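Local atomic coordinates of immunity 23 family protein (Burkholderia dolosa AU0158, PDB entry 5FFP), a protein that probably protects its own cell by binding and neutralising the toxin of a contact-dependent growth inhibition system, as a CdiI immunity protein. Residues E66-S71 / V115-S120; S120-Y125 / A134-L139; S50-L55 / V100-L105; F9-D14 / Q145-D150. All coordinates share one frame; numbering follows the deposited sequence.

Interaction 1: E66-S71 / V115-S120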
loop_
_atom_site.group_PDB
_atom_site.type_symbol
_atom_site.label_atom_id
_atom_site.label_comp_id
_atom_site.label_asym_id
_atom_site.label_seq_id
_atom_site.Cartn_x
_atom_site.Cartn_y
_atom_site.Cartn_z
ATOM N N GLU A 66 -8.509 -19.550 4.621
ATOM C CA GLU A 66 -7.289 -19.807 5.358
ATOM C C GLU A 66 -7.320 -19.019 6.661
ATOM O O GLU A 66 -7.212 -19.591 7.751
ATOM C CB GLU A 66 -6.071 -19.419 4.515
ATOM C CG GLU A 66 -4.749 -19.986 5.023
ATOM C CD GLU A 66 -3.615 -18.965 5.030
ATOM O OE1 GLU A 66 -3.796 -17.811 4.555
ATOM O OE2 GLU A 66 -2.529 -19.314 5.540
ATOM N N LEU A 67 -7.529 -17.709 6.529
ATOM C CA LEU A 67 -7.454 -16.776 7.654
ATOM C C LEU A 67 -8.522 -17.070 8.690
ATOM O O LEU A 67 -8.316 -16.835 9.890
ATOM C CB LEU A 67 -7.614 -15.333 7.165
ATOM C CG LEU A 67 -6.496 -14.804 6.258
ATOM C CD1 LEU A 67 -6.905 -13.491 5.598
ATOM C CD2 LEU A 67 -5.204 -14.648 7.054
ATOM N N PHE A 68 -9.674 -17.545 8.217
ATOM C CA PHE A 68 -10.740 -17.975 9.118
ATOM C C PHE A 68 -10.272 -19.111 10.015
ATOM O O PHE A 68 -10.489 -19.072 11.224
ATOM C CB PHE A 68 -11.990 -18.407 8.345
ATOM C CG PHE A 68 -13.219 -18.423 9.186
ATOM C CD1 PHE A 68 -13.473 -19.488 10.036
ATOM C CD2 PHE A 68 -14.102 -17.357 9.170
ATOM C CE1 PHE A 68 -14.592 -19.503 10.843
ATOM C CE2 PHE A 68 -15.225 -17.357 9.975
ATOM C CZ PHE A 68 -15.470 -18.438 10.813
ATOM N N HIS A 69 -9.610 -20.102 9.423
ATOM C CA HIS A 69 -9.320 -21.358 10.118
ATOM C C HIS A 69 -7.975 -21.431 10.834
ATOM O O HIS A 69 -7.761 -22.344 11.632
ATOM C CB HIS A 69 -9.474 -22.545 9.156
ATOM C CG HIS A 69 -10.903 -22.849 8.831
ATOM N ND1 HIS A 69 -11.458 -22.608 7.593
ATOM C CD2 HIS A 69 -11.908 -23.320 9.608
ATOM C CE1 HIS A 69 -12.735 -22.943 7.612
ATOM N NE2 HIS A 69 -13.034 -23.376 8.823
ATOM N N ILE A 70 -7.076 -20.486 10.582
ATOM C CA ILE A 70 -5.772 -20.518 11.242
ATOM C C ILE A 70 -5.874 -19.792 12.582
ATOM O O ILE A 70 -6.952 -19.399 12.992
ATOM C CB ILE A 70 -4.644 -19.964 10.339
ATOM C CG1 ILE A 70 -4.833 -18.470 10.064
ATOM C CG2 ILE A 70 -4.577 -20.748 9.029
ATOM C CD1 ILE A 70 -3.745 -17.885 9.194
ATOM N N SER A 71 -4.753 -19.669 13.276
ATOM C CA SER A 71 -4.705 -19.026 14.580
ATOM C C SER A 71 -5.024 -17.533 14.465
ATOM O O SER A 71 -4.782 -16.934 13.409
ATOM C CB SER A 71 -3.307 -19.216 15.190
ATOM O OG SER A 71 -3.155 -18.501 16.405
ATOM N N VAL A 115 -13.021 -11.273 8.467
ATOM C CA VAL A 115 -12.881 -12.427 7.567
ATOM C C VAL A 115 -14.182 -13.232 7.596
ATOM O O VAL A 115 -14.669 -13.606 8.667
ATOM C CB VAL A 115 -11.733 -13.357 8.023
ATOM C CG1 VAL A 115 -11.686 -14.623 7.175
ATOM C CG2 VAL A 115 -10.389 -12.646 7.987
ATOM N N GLU A 116 -14.738 -13.517 6.421
ATOM C CA GLU A 116 -15.982 -14.261 6.329
ATOM C C GLU A 116 -15.688 -15.698 5.879
ATOM O O GLU A 116 -14.683 -15.946 5.216
ATOM C CB GLU A 116 -16.942 -13.588 5.342
ATOM C CG GLU A 116 -17.398 -12.194 5.752
ATOM C CD GLU A 116 -18.298 -11.556 4.687
ATOM O OE1 GLU A 116 -18.383 -12.120 3.575
ATOM O OE2 GLU A 116 -18.941 -10.522 4.945
ATOM N N TYR A 117 -16.548 -16.638 6.286
ATOM C CA TYR A 117 -16.507 -17.990 5.782
ATOM C C TYR A 117 -17.917 -18.533 5.685
ATOM O O TYR A 117 -18.612 -18.655 6.692
ATOM C CB TYR A 117 -15.660 -18.922 6.658
ATOM C CG TYR A 117 -15.619 -20.350 6.123
ATOM C CD1 TYR A 117 -14.759 -20.693 5.090
ATOM C CD2 TYR A 117 -16.454 -21.341 6.639
ATOM C CE1 TYR A 117 -14.721 -21.984 4.583
ATOM C CE2 TYR A 117 -16.429 -22.641 6.141
ATOM C CZ TYR A 117 -15.556 -22.955 5.115
ATOM O OH TYR A 117 -15.492 -24.222 4.610
ATOM N N ASP A 118 -18.328 -18.861 4.470
ATOM C CA ASP A 118 -19.630 -19.425 4.250
ATOM C C ASP A 118 -20.684 -18.506 4.899
ATOM O O ASP A 118 -20.961 -17.435 4.351
ATOM C CB ASP A 118 -19.644 -20.884 4.759
ATOM C CG ASP A 118 -20.781 -21.691 4.178
ATOM O OD1 ASP A 118 -21.415 -22.463 4.929
ATOM O OD2 ASP A 118 -21.033 -21.555 2.960
ATOM N N GLU A 119 -21.216 -18.900 6.066
ATOM C CA GLU A 119 -22.282 -18.171 6.772
ATOM C C GLU A 119 -21.838 -17.555 8.125
ATOM O O GLU A 119 -22.657 -17.026 8.873
ATOM C CB GLU A 119 -23.507 -19.086 6.958
ATOM C CG GLU A 119 -24.308 -19.302 5.670
ATOM C CD GLU A 119 -24.733 -18.012 4.955
ATOM O OE1 GLU A 119 -25.363 -18.145 3.885
ATOM O OE2 GLU A 119 -24.462 -16.875 5.431
ATOM N N SER A 120 -20.541 -17.588 8.418
ATOM C CA SER A 120 -20.023 -17.018 9.665
ATOM C C SER A 120 -19.063 -15.899 9.321
ATOM O O SER A 120 -18.845 -15.580 8.150
ATOM C CB SER A 120 -19.284 -18.068 10.523
ATOM O OG SER A 120 -20.057 -19.227 10.750
#
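V115 opens the contact from strand 110-117, against the short helix 65-69. Its CG1 is anti to the backbone N (chi1 174°) and packs against the helix backbone, where V115 CG1 lies 3.7 Å from F68 N. The other methyl, V115 CG2, meets L67 CB at 3.9 Å. V115 O sits at the edge of the F68 ring, near its plane. E116 turns its side chain away from the helix. Its backbone pairs with V62 and D64, and its OE2 makes a weak hydrogen bond to Q145 NE2.

Y117 forms an aromatic cluster with F68 and H69. Its CB lies over one face of F68 in a CH-pi contact, with Y117 CB 3.3 Å from F68 CD2 and displaced toward the rim. The F68 and Y117 rings are oblique, with planes at 42°. H69 meets Y117 in a T-shaped pair, planes at 78° and centroids 4.8 Å apart. The edge atom H69 CE1 points at the middle of the Y117 face and is 3.7 Å from Y117 CE1. H69 ND1 is hydrogen-bonded to A65 O, which helps set the turn of the imidazole.

Y117 to S120 form a type II' turn that closes the hairpin of strands 110-117 and 120-127. Y117 and S120 bond to each other in both directions, with S120 N 2.8 Å from Y117 O. D118 and E119 project from this turn, and E119 OE2 forms a salt bridge with R141. S120 CB then touches the tip of the phenyl ring, 3.8 Å from F68 CZ.

Interaction 2: S120-Y125 / A134-L139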
loop_
_atom_site.group_PDB
_atom_site.type_symbol
_atom_site.label_atom_id
_atom_site.label_comp_id
_atom_site.label_asym_id
_atom_site.label_seq_id
_atom_site.Cartn_x
_atom_site.Cartn_y
_atom_site.Cartn_z
ATOM N N SER A 120 -20.541 -17.588 8.418
ATOM C CA SER A 120 -20.023 -17.018 9.665
ATOM C C SER A 120 -19.063 -15.899 9.321
ATOM O O SER A 120 -18.845 -15.580 8.150
ATOM C CB SER A 120 -19.284 -18.068 10.523
ATOM O OG SER A 120 -20.057 -19.227 10.750
ATOM N N ALA A 121 -18.479 -15.309 10.353
ATOM C CA ALA A 121 -17.440 -14.294 10.169
ATOM C C ALA A 121 -16.620 -14.134 11.426
ATOM O O ALA A 121 -17.065 -14.478 12.511
ATOM C CB ALA A 121 -18.041 -12.966 9.744
ATOM N N LYS A 122 -15.418 -13.615 11.265
ATOM C CA LYS A 122 -14.524 -13.358 12.380
ATOM C C LYS A 122 -14.022 -11.920 12.350
ATOM O O LYS A 122 -13.551 -11.448 11.321
ATOM C CB LYS A 122 -13.316 -14.277 12.303
ATOM C CG LYS A 122 -13.572 -15.645 12.855
ATOM C CD LYS A 122 -12.337 -16.499 12.743
ATOM C CE LYS A 122 -12.619 -17.854 13.355
ATOM N NZ LYS A 122 -11.480 -18.802 13.229
ATOM N N LEU A 123 -14.134 -11.232 13.473
ATOM C CA LEU A 123 -13.336 -10.050 13.709
ATOM C C LEU A 123 -12.043 -10.518 14.311
ATOM O O LEU A 123 -12.042 -11.266 15.287
ATOM C CB LEU A 123 -14.003 -9.102 14.679
ATOM C CG LEU A 123 -15.133 -8.252 14.133
ATOM C CD1 LEU A 123 -15.697 -7.427 15.271
ATOM C CD2 LEU A 123 -14.623 -7.358 13.015
ATOM N N ILE A 124 -10.943 -10.081 13.720
ATOM C CA ILE A 124 -9.620 -10.442 14.192
ATOM C C ILE A 124 -8.923 -9.123 14.486
ATOM O O ILE A 124 -8.766 -8.297 13.601
ATOM C CB ILE A 124 -8.857 -11.248 13.108
ATOM C CG1 ILE A 124 -9.710 -12.451 12.678
ATOM C CG2 ILE A 124 -7.459 -11.659 13.596
ATOM C CD1 ILE A 124 -9.004 -13.480 11.810
ATOM N N TYR A 125 -8.499 -8.947 15.723
ATOM C CA TYR A 125 -8.025 -7.671 16.213
ATOM C C TYR A 125 -6.765 -7.862 17.026
ATOM O O TYR A 125 -6.500 -8.940 17.583
ATOM C CB TYR A 125 -9.087 -7.047 17.107
ATOM C CG TYR A 125 -9.436 -7.911 18.317
ATOM C CD1 TYR A 125 -8.696 -7.813 19.498
ATOM C CD2 TYR A 125 -10.498 -8.821 18.279
ATOM C CE1 TYR A 125 -8.988 -8.597 20.587
ATOM C CE2 TYR A 125 -10.800 -9.607 19.384
ATOM C CZ TYR A 125 -10.030 -9.501 20.523
ATOM O OH TYR A 125 -10.290 -10.257 21.636
ATOM N N ALA A 134 -3.002 -11.083 19.948
ATOM C CA ALA A 134 -4.155 -10.871 19.066
ATOM C C ALA A 134 -5.358 -11.627 19.614
ATOM O O ALA A 134 -5.221 -12.397 20.576
ATOM C CB ALA A 134 -3.834 -11.339 17.655
ATOM N N GLY A 135 -6.534 -11.416 19.034
ATOM C CA GLY A 135 -7.715 -12.180 19.430
ATOM C C GLY A 135 -8.771 -12.103 18.360
ATOM O O GLY A 135 -8.586 -11.430 17.374
ATOM N N GLU A 136 -9.886 -12.799 18.550
ATOM C CA GLU A 136 -10.958 -12.763 17.576
ATOM C C GLU A 136 -12.233 -13.197 18.212
ATOM O O GLU A 136 -12.218 -13.846 19.265
ATOM C CB GLU A 136 -10.673 -13.714 16.399
ATOM C CG GLU A 136 -10.715 -15.200 16.739
ATOM C CD GLU A 136 -10.036 -16.101 15.701
ATOM O OE1 GLU A 136 -8.892 -15.805 15.288
ATOM O OE2 GLU A 136 -10.653 -17.128 15.300
ATOM N N VAL A 137 -13.335 -12.853 17.550
ATOM C CA VAL A 137 -14.646 -13.289 17.962
ATOM C C VAL A 137 -15.441 -13.714 16.742
ATOM O O VAL A 137 -15.365 -13.056 15.704
ATOM C CB VAL A 137 -15.402 -12.174 18.722
ATOM C CG1 VAL A 137 -15.366 -10.845 17.962
ATOM C CG2 VAL A 137 -16.846 -12.600 19.004
ATOM N N VAL A 138 -16.187 -14.810 16.879
ATOM C CA VAL A 138 -16.996 -15.354 15.810
ATOM C C VAL A 138 -18.335 -14.635 15.758
ATOM O O VAL A 138 -19.070 -14.570 16.746
ATOM C CB VAL A 138 -17.282 -16.880 16.011
ATOM C CG1 VAL A 138 -18.207 -17.415 14.913
ATOM C CG2 VAL A 138 -15.983 -17.679 16.052
ATOM N N LEU A 139 -18.667 -14.135 14.584
ATOM C CA LEU A 139 -19.942 -13.500 14.349
ATOM C C LEU A 139 -20.709 -14.292 13.331
ATOM O O LEU A 139 -20.200 -15.210 12.705
ATOM C CB LEU A 139 -19.732 -12.094 13.772
ATOM C CG LEU A 139 -19.345 -10.968 14.736
ATOM C CD1 LEU A 139 -18.172 -11.247 15.655
ATOM C CD2 LEU A 139 -19.074 -9.720 13.919
#
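Six backbone hydrogen bonds join the two strands, in the pairs A121 with L139, L123 with V137 and Y125 with G135. The bond from L139 N to A121 O is short at 2.6 Å and nearly straight. At the other end Y125 N gives an equally straight bond to G135 O (3.0 Å).

The Y125 ring lies over the G135 backbone. Its CG takes the crowded position between the backbone N and the carbonyl carbon (chi1 60°), which folds the ring across to the partner strand. G135 O then sits over one face, 3.4 Å from Y125 CD2, and G135 CA makes a CH-pi contact with the same ring. At G135 the ring rests directly on the backbone.

This is an antiparallel beta hairpin within a three-stranded sheet, the segment axes at 158°. Side chains alternate between its faces. On one, K122 is extended and its NZ forms a salt bridge with E136 OE2 at 2.8 Å. The bond is weak and its atoms are less surely placed. I124 CG1 packs against E136 CB alongside.

On the other face L123 CB meets V137 CG1 at 4.0 Å, and L123 CG touches L139 CD2. M33 and F9 of the second sheet back this face.

Interaction 3: S50-L55 / V100-L105; sequences SMLSRL and VSAESL
No aromatic ring takes part; the flat groups are the E103 carboxylate and the peptides of V100 to A102. E103 OE1 lies against the start of the selenomethionine side chain, 3.5 Å from M51 CG. L52 CD2 touches the backbone of A102, 3.8 Å from A102 N, and also meets A102 CB. L55 CD1 lies beside the V100 carbonyl, 3.7 Å from V100 O, which is hydrogen-bonded to Y31 OH.

M51 reaches over to the loop before helix 103-108. Its CG is anti to the backbone N (chi1 157°), and the chain bends at chi2 (-84°). This sets M51 SE 3.7 Å from A102 CA. L55 packs on V100 side chain to side chain, with L55 CD1 4.0 Å from V100 CB.

No hydrogen bond crosses between the segments. Polar contacts act within or behind them. S53 OG donates to S50 O at 2.7 Å, and S101 OG is bonded to Y110 O. L52 also touches V148 of helix 143-154.

The contact joins the C-terminal part of helix 45-52 and the type I turn L52 to L55 to the loop that leads through the N-cap residue A102 into helix 103-108.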
loop_
_atom_site.group_PDB
_atom_site.type_symbol
_atom_site.label_atom_id
_atom_site.label_comp_id
_atom_site.label_asym_id
_atom_site.label_seq_id
_atom_site.Cartn_x
_atom_site.Cartn_y
_atom_site.Cartn_z
ATOM N N SER A 50 -18.608 8.415 8.152
ATOM C CA SER A 50 -18.564 8.405 6.706
ATOM C C SER A 50 -17.504 7.429 6.148
ATOM O O SER A 50 -17.707 6.834 5.072
ATOM C CB SER A 50 -18.346 9.788 6.158
ATOM O OG SER A 50 -17.020 10.154 6.388
HETATM N N MSE A 51 -16.412 7.237 6.877
HETATM C CA MSE A 51 -15.397 6.277 6.468
HETATM C C MSE A 51 -15.781 4.812 6.729
HETATM O O MSE A 51 -15.358 3.912 5.995
HETATM C CB MSE A 51 -14.136 6.740 7.177
HETATM C CG MSE A 51 -13.094 5.639 7.373
HETATM SE SE MSE A 51 -13.420 4.526 9.009
HETATM C CE MSE A 51 -12.287 3.020 8.402
ATOM N N LEU A 52 -16.549 4.551 7.790
ATOM C CA LEU A 52 -17.078 3.198 8.030
ATOM C C LEU A 52 -18.035 2.826 6.904
ATOM O O LEU A 52 -18.051 1.677 6.448
ATOM C CB LEU A 52 -17.796 3.072 9.369
ATOM C CG LEU A 52 -16.976 3.147 10.648
ATOM C CD1 LEU A 52 -17.915 3.133 11.836
ATOM C CD2 LEU A 52 -15.955 2.035 10.743
ATOM N N SER A 53 -18.778 3.811 6.420
ATOM C CA SER A 53 -19.738 3.563 5.365
ATOM C C SER A 53 -19.104 3.151 4.039
ATOM O O SER A 53 -19.801 2.607 3.195
ATOM C CB SER A 53 -20.654 4.780 5.155
ATOM O OG SER A 53 -20.047 5.791 4.387
ATOM N N ARG A 54 -17.807 3.412 3.859
ATOM C CA ARG A 54 -17.074 3.133 2.616
ATOM C C ARG A 54 -16.006 2.055 2.818
ATOM O O ARG A 54 -15.064 1.958 2.049
ATOM C CB ARG A 54 -16.434 4.430 2.095
ATOM C CG ARG A 54 -17.442 5.408 1.477
ATOM C CD ARG A 54 -17.249 6.884 1.847
ATOM N NE ARG A 54 -16.112 7.558 1.234
ATOM C CZ ARG A 54 -15.987 8.900 1.158
ATOM N NH1 ARG A 54 -16.925 9.716 1.663
ATOM N NH2 ARG A 54 -14.918 9.435 0.569
ATOM N N LEU A 55 -16.142 1.244 3.855
ATOM C CA LEU A 55 -15.269 0.093 3.999
ATOM C C LEU A 55 -15.579 -0.916 2.903
ATOM O O LEU A 55 -16.724 -1.066 2.472
ATOM C CB LEU A 55 -15.441 -0.569 5.361
ATOM C CG LEU A 55 -14.901 0.229 6.544
ATOM C CD1 LEU A 55 -15.406 -0.359 7.864
ATOM C CD2 LEU A 55 -13.379 0.275 6.477
ATOM N N VAL A 100 -11.371 -3.164 9.083
ATOM C CA VAL A 100 -12.629 -2.494 9.406
ATOM C C VAL A 100 -12.572 -1.539 10.589
ATOM O O VAL A 100 -13.632 -1.021 11.017
ATOM C CB VAL A 100 -13.763 -3.513 9.614
ATOM C CG1 VAL A 100 -13.884 -4.419 8.392
ATOM C CG2 VAL A 100 -13.544 -4.338 10.867
ATOM N N SER A 101 -11.378 -1.292 11.129
ATOM C CA SER A 101 -11.249 -0.267 12.167
ATOM C C SER A 101 -11.737 1.087 11.664
ATOM O O SER A 101 -11.381 1.500 10.574
ATOM C CB SER A 101 -9.795 -0.059 12.609
ATOM O OG SER A 101 -9.101 -1.264 12.797
ATOM N N ALA A 102 -12.542 1.763 12.468
ATOM C CA ALA A 102 -12.722 3.185 12.349
ATOM C C ALA A 102 -11.344 3.824 12.358
ATOM O O ALA A 102 -10.398 3.219 12.863
ATOM C CB ALA A 102 -13.550 3.690 13.504
ATOM N N GLU A 103 -11.236 5.034 11.791
ATOM C CA GLU A 103 -9.960 5.770 11.686
ATOM C C GLU A 103 -9.404 6.151 13.050
ATOM O O GLU A 103 -8.199 6.106 13.262
ATOM C CB GLU A 103 -10.087 7.080 10.858
ATOM C CG GLU A 103 -10.135 6.913 9.343
ATOM C CD GLU A 103 -10.154 8.245 8.554
ATOM O OE1 GLU A 103 -10.756 8.290 7.445
ATOM O OE2 GLU A 103 -9.568 9.254 9.032
ATOM N N SER A 104 -10.270 6.549 13.974
ATOM C CA SER A 104 -9.784 6.902 15.302
ATOM C C SER A 104 -9.095 5.681 15.904
ATOM O O SER A 104 -8.062 5.824 16.545
ATOM C CB SER A 104 -10.908 7.454 16.193
ATOM O OG SER A 104 -12.075 6.654 16.129
ATOM N N LEU A 105 -9.652 4.487 15.667
ATOM C CA LEU A 105 -9.089 3.260 16.240
ATOM C C LEU A 105 -7.777 2.857 15.566
ATOM O O LEU A 105 -6.791 2.640 16.247
ATOM C CB LEU A 105 -10.091 2.105 16.204
ATOM C CG LEU A 105 -11.362 2.301 17.035
ATOM C CD1 LEU A 105 -12.362 1.197 16.686
ATOM C CD2 LEU A 105 -11.056 2.300 18.526
#

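Interaction 4: F9-D14 / Q145-D150; sequences FAIWCD and QSVVRD
Helix 143-154 packs here on strand 9-15 of the four-stranded antiparallel sheet, a helix-on-sheet contact. The two segments run nearly the same way, at 22°, with axes 8.6 Å apart at closest approach.

The tight part is apolar and buried. V147 is its centre. Its CG1 is anti to the backbone N (chi1 163°) and reaches in between F9 and I11. V147 CG1 is 3.6 Å from F9 CE2 and approaches the ring obliquely. The same methyl is 3.9 Å from I11 CG1. V147 CG2 lies on the strand backbone side, 3.9 Å from F9 O. F9 is held further by F144, which stacks on it, and by Y31, which meets it edge-to-face. A10, between them, turns its CB away from the helix and is buried against L2 of the neighbouring strand.

The loose part begins past I11. W12 to D14 make no contact with residues 145-150. W12 and D14 are exposed, while C13 is buried. On the helix S146 and R149 are exposed. Q145 points away from the strand, and its NE2 is bonded to C57 O.

The last touch before the two part is methyl to methyl, I11 CD1 to V148 CG2 at 4.1 Å.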
loop_
_atom_site.group_PDB
_atom_site.type_symbol
_atom_site.label_atom_id
_atom_site.label_comp_id
_atom_site.label_asym_id
_atom_site.label_seq_id
_atom_site.Cartn_x
_atom_site.Cartn_y
_atom_site.Cartn_z
ATOM N N PHE A 9 -20.674 -8.283 18.673
ATOM C CA PHE A 9 -20.109 -7.042 18.153
ATOM C C PHE A 9 -21.036 -5.850 18.358
ATOM O O PHE A 9 -22.232 -5.906 18.054
ATOM C CB PHE A 9 -19.770 -7.182 16.655
ATOM C CG PHE A 9 -19.271 -5.921 16.045
ATOM C CD1 PHE A 9 -18.077 -5.353 16.483
ATOM C CD2 PHE A 9 -20.018 -5.242 15.096
ATOM C CE1 PHE A 9 -17.632 -4.158 15.960
ATOM C CE2 PHE A 9 -19.563 -4.047 14.557
ATOM C CZ PHE A 9 -18.372 -3.517 14.984
ATOM N N ALA A 10 -20.474 -4.761 18.861
ATOM C CA ALA A 10 -21.227 -3.528 18.978
ATOM C C ALA A 10 -20.305 -2.349 18.796
ATOM O O ALA A 10 -19.089 -2.472 18.984
ATOM C CB ALA A 10 -21.892 -3.452 20.332
ATOM N N ILE A 11 -20.913 -1.204 18.460
ATOM C CA ILE A 11 -20.224 0.073 18.413
ATOM C C ILE A 11 -20.869 0.957 19.414
ATOM O O ILE A 11 -22.102 1.102 19.417
ATOM C CB ILE A 11 -20.350 0.736 17.027
ATOM C CG1 ILE A 11 -19.828 -0.240 15.957
ATOM C CG2 ILE A 11 -19.511 2.018 16.961
ATOM C CD1 ILE A 11 -19.960 0.268 14.558
ATOM N N TRP A 12 -20.045 1.571 20.252
ATOM C CA TRP A 12 -20.473 2.522 21.215
ATOM C C TRP A 12 -19.863 3.878 20.824
ATOM O O TRP A 12 -18.612 3.986 20.744
ATOM C CB TRP A 12 -19.903 2.083 22.564
ATOM C CG TRP A 12 -20.571 2.641 23.781
ATOM C CD1 TRP A 12 -21.728 3.326 23.837
ATOM C CD2 TRP A 12 -20.167 2.431 25.129
ATOM N NE1 TRP A 12 -22.033 3.626 25.142
ATOM C CE2 TRP A 12 -21.079 3.083 25.947
ATOM C CE3 TRP A 12 -19.071 1.798 25.721
ATOM C CZ2 TRP A 12 -20.949 3.123 27.329
ATOM C CZ3 TRP A 12 -18.924 1.866 27.114
ATOM C CH2 TRP A 12 -19.854 2.511 27.888
ATOM N N CYS A 13 -20.690 4.905 20.603
ATOM C CA CYS A 13 -20.145 6.251 20.367
ATOM C C CYS A 13 -20.992 7.445 20.883
ATOM O O CYS A 13 -22.230 7.353 21.046
ATOM C CB CYS A 13 -19.783 6.408 18.883
ATOM S SG CYS A 13 -21.132 6.171 17.716
ATOM N N ASP A 14 -20.299 8.528 21.266
ATOM C CA ASP A 14 -20.948 9.745 21.685
ATOM C C ASP A 14 -20.015 10.944 21.495
ATOM O O ASP A 14 -18.848 10.884 21.823
ATOM C CB ASP A 14 -21.314 9.674 23.176
ATOM C CG ASP A 14 -22.636 8.994 23.444
ATOM O OD1 ASP A 14 -23.686 9.483 22.970
ATOM O OD2 ASP A 14 -22.617 7.937 24.117
ATOM N N GLN A 145 -21.621 -5.619 9.207
ATOM C CA GLN A 145 -22.214 -4.618 8.336
ATOM C C GLN A 145 -23.524 -4.060 8.914
ATOM O O GLN A 145 -23.734 -2.855 8.925
ATOM C CB GLN A 145 -22.463 -5.203 6.943
ATOM C CG GLN A 145 -21.183 -5.458 6.167
ATOM C CD GLN A 145 -20.614 -6.866 6.373
ATOM O OE1 GLN A 145 -20.806 -7.495 7.427
ATOM N NE2 GLN A 145 -19.888 -7.353 5.377
ATOM N N SER A 146 -24.408 -4.955 9.371
ATOM C CA SER A 146 -25.740 -4.555 9.835
ATOM C C SER A 146 -25.676 -3.614 11.057
ATOM O O SER A 146 -26.464 -2.680 11.170
ATOM C CB SER A 146 -26.591 -5.788 10.136
ATOM O OG SER A 146 -26.400 -6.229 11.473
ATOM N N VAL A 147 -24.716 -3.849 11.945
ATOM C CA VAL A 147 -24.444 -2.955 13.077
ATOM C C VAL A 147 -23.912 -1.604 12.586
ATOM O O VAL A 147 -24.377 -0.557 12.995
ATOM C CB VAL A 147 -23.430 -3.610 14.047
ATOM C CG1 VAL A 147 -22.793 -2.595 14.998
ATOM C CG2 VAL A 147 -24.109 -4.714 14.838
ATOM N N VAL A 148 -22.964 -1.632 11.667
ATOM C CA VAL A 148 -22.480 -0.390 11.057
ATOM C C VAL A 148 -23.604 0.389 10.410
ATOM O O VAL A 148 -23.757 1.595 10.620
ATOM C CB VAL A 148 -21.373 -0.649 10.020
ATOM C CG1 VAL A 148 -21.000 0.631 9.302
ATOM C CG2 VAL A 148 -20.146 -1.234 10.704
ATOM N N ARG A 149 -24.395 -0.298 9.617
ATOM C CA ARG A 149 -25.494 0.333 8.904
ATOM C C ARG A 149 -26.498 0.951 9.887
ATOM O O ARG A 149 -27.074 2.013 9.623
ATOM C CB ARG A 149 -26.164 -0.680 7.973
ATOM C CG ARG A 149 -26.810 -0.048 6.746
ATOM C CD ARG A 149 -27.252 -1.081 5.714
ATOM N NE ARG A 149 -26.183 -1.537 4.808
ATOM C CZ ARG A 149 -25.530 -2.713 4.852
ATOM N NH1 ARG A 149 -24.599 -2.978 3.922
ATOM N NH2 ARG A 149 -25.787 -3.628 5.808
ATOM N N ASP A 150 -26.680 0.285 11.028
ATOM C CA ASP A 150 -27.554 0.773 12.090
ATOM C C ASP A 150 -26.982 2.062 12.681
ATOM O O ASP A 150 -27.704 3.049 12.864
ATOM C CB ASP A 150 -27.685 -0.310 13.175
ATOM C CG ASP A 150 -28.805 -0.041 14.173
ATOM O OD1 ASP A 150 -29.782 0.691 13.854
ATOM O OD2 ASP A 150 -28.713 -0.606 15.298
#

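In the fold
All the touching residues of interaction 4 are buried, and its contacts between residues 9-14 and 145-150 are apolar. Interaction 3 lies nearest the chain centre, yet is only partly buried. It is van der Waals packing of side chains on a loop backbone, and it touches interaction 4. Interactions 1 and 2 share S120 and the three-stranded sheet. Interaction 1, the most peripheral at about 16 Å from the chain centre to its own centre, is aromatic. Interaction 2 is the backbone-bonded one. K122 links these two through a cation-pi contact to F68 and a probable bond from NZ to F68 O, though this crowded NZ is less surely placed. L123 and L139 of interaction 2 touch F9 of interaction 4, so the two sheets meet there.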